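Local coordinates for putative methyl-accepting chemotaxis protein (Salmonella enterica subsp. enterica serovar Typhimurium str. LT2, PDB 6DB1), which is a putative methyl-accepting chemotaxis protein whose N-terminal domain, the part crystallised, probably binds ligands to steer bacterial movement, at residues F53-R57 and M102-Q106. Numbering follows the deposited sequence.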
loop_
_atom_site.group_PDB
_atom_site.type_symbol
_atom_site.label_atom_id
_atom_site.label_comp_id
_atom_site.label_asym_id
_atom_site.label_seq_id
_atom_site.Cartn_x
_atom_site.Cartn_y
_atom_site.Cartn_z
ATOM N N PHE A 53 16.317 -10.134 -13.304
ATOM C CA PHE A 53 15.342 -9.051 -13.409
ATOM C C PHE A 53 13.910 -9.586 -13.455
ATOM O O PHE A 53 12.974 -8.793 -13.362
ATOM C CB PHE A 53 15.592 -8.216 -14.663
ATOM C CG PHE A 53 16.887 -7.453 -14.628
ATOM C CD1 PHE A 53 17.069 -6.435 -13.706
ATOM C CD2 PHE A 53 17.907 -7.730 -15.526
ATOM C CE1 PHE A 53 18.259 -5.727 -13.662
ATOM C CE2 PHE A 53 19.092 -7.010 -15.492
ATOM C CZ PHE A 53 19.264 -6.010 -14.561
ATOM N N ALA A 54 13.744 -10.907 -13.577
ATOM C CA ALA A 54 12.410 -11.540 -13.692
ATOM C C ALA A 54 11.414 -10.999 -12.648
ATOM O O ALA A 54 10.263 -10.685 -13.015
ATOM C CB ALA A 54 12.542 -13.043 -13.601
ATOM N N PRO A 55 11.829 -10.901 -11.353
ATOM C CA PRO A 55 10.948 -10.430 -10.259
ATOM C C PRO A 55 10.556 -8.945 -10.345
ATOM O O PRO A 55 9.404 -8.584 -10.050
ATOM C CB PRO A 55 11.712 -10.658 -8.947
ATOM C CG PRO A 55 13.137 -10.936 -9.362
ATOM C CD PRO A 55 13.070 -11.446 -10.785
ATOM N N ALA A 56 11.503 -8.085 -10.700
ATOM C CA ALA A 56 11.173 -6.666 -10.825
ATOM C C ALA A 56 10.172 -6.501 -11.972
ATOM O O ALA A 56 9.161 -5.810 -11.826
ATOM C CB ALA A 56 12.419 -5.848 -11.042
ATOM N N ARG A 57 10.455 -7.163 -13.095
ATOM C CA ARG A 57 9.571 -7.134 -14.262
ATOM C C ARG A 57 8.167 -7.588 -13.843
ATOM O O ARG A 57 7.174 -7.086 -14.368
ATOM C CB ARG A 57 10.074 -8.053 -15.384
ATOM C CG ARG A 57 11.309 -7.565 -16.131
ATOM C CD ARG A 57 11.898 -8.653 -17.025
ATOM N NE ARG A 57 13.082 -8.207 -17.752
ATOM C CZ ARG A 57 13.897 -8.993 -18.459
ATOM N NH1 ARG A 57 14.957 -8.477 -19.061
ATOM N NH2 ARG A 57 13.667 -10.290 -18.541
HETATM N N MSE A 102 13.575 0.586 -15.199
HETATM C CA MSE A 102 13.780 -0.784 -15.656
HETATM C C MSE A 102 14.582 -0.883 -16.922
HETATM O O MSE A 102 15.446 -1.747 -17.044
HETATM C CB MSE A 102 12.442 -1.438 -15.921
HETATM C CG MSE A 102 12.064 -2.283 -14.727
HETATM SE SE MSE A 102 12.666 -4.121 -15.027
HETATM C CE MSE A 102 13.897 -4.056 -13.513
ATOM N N GLN A 103 14.300 -0.015 -17.886
ATOM C CA GLN A 103 15.017 -0.050 -19.152
ATOM C C GLN A 103 16.459 0.433 -18.929
ATOM O O GLN A 103 17.414 -0.097 -19.519
ATOM C CB GLN A 103 14.241 0.755 -20.197
ATOM C CG GLN A 103 12.921 0.088 -20.586
ATOM C CD GLN A 103 12.084 0.869 -21.576
ATOM O OE1 GLN A 103 12.100 2.101 -21.610
ATOM N NE2 GLN A 103 11.295 0.150 -22.364
ATOM N N LEU A 104 16.610 1.371 -18.007
ATOM C CA LEU A 104 17.893 1.964 -17.694
ATOM C C LEU A 104 18.715 0.988 -16.838
ATOM O O LEU A 104 19.938 0.938 -16.943
ATOM C CB LEU A 104 17.603 3.279 -16.962
ATOM C CG LEU A 104 18.562 4.445 -17.198
ATOM C CD1 LEU A 104 18.733 4.728 -18.685
ATOM C CD2 LEU A 104 18.044 5.691 -16.493
ATOM N N ALA A 105 18.054 0.187 -16.013
ATOM C CA ALA A 105 18.755 -0.768 -15.145
ATOM C C ALA A 105 19.362 -1.895 -15.992
ATOM O O ALA A 105 20.318 -2.565 -15.583
ATOM C CB ALA A 105 17.806 -1.320 -14.106
ATOM N N GLN A 106 18.798 -2.084 -17.174
ATOM C CA GLN A 106 19.256 -3.108 -18.076
ATOM C C GLN A 106 20.272 -2.526 -19.076
ATOM O O GLN A 106 20.688 -3.238 -19.979
ATOM C CB GLN A 106 18.037 -3.732 -18.763
ATOM C CG GLN A 106 17.107 -4.450 -17.792
ATOM C CD GLN A 106 15.785 -4.864 -18.394
ATOM O OE1 GLN A 106 15.333 -5.991 -18.222
ATOM N NE2 GLN A 106 15.147 -3.955 -19.113
#
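Apolar contacts make up the inner part of this junction between the start of helix 54-73 and the end of helix 80-105. The flexible side chain of selenomethionine Met102 reaches across so that its CE lies 3.4 Å from Ala56 CB and 4.0 Å from Phe53 CD1; the small methyl of Ala56 permits so close an approach. Met102 also meets Phe34 and Leu38 of helix 13-46, which extends the apolar layer into the bundle. The flat ring of Phe53 fills the gap, its CE1 4.5 Å from Ala105 CB. Gln106 serves two roles: its methylene CG sits over one ring face, 4.0 Å from the Phe53 centroid, in a CH-pi contact, while its amide oxygen accepts from Arg57. Polar pairing closes the exposed side. The long arm of Arg57 brings NH1 to 2.7 Å from Gln106 OE1 in a hydrogen bond near the guanidinium plane, with a weak second one from NE at 3.2 Å. Phe53 lies level with Gln106 and Arg57 with Met102, as expected where antiparallel neighbours meet at one end of an up-and-down four-helix bundle, consistent with chemoreceptor sensor domains.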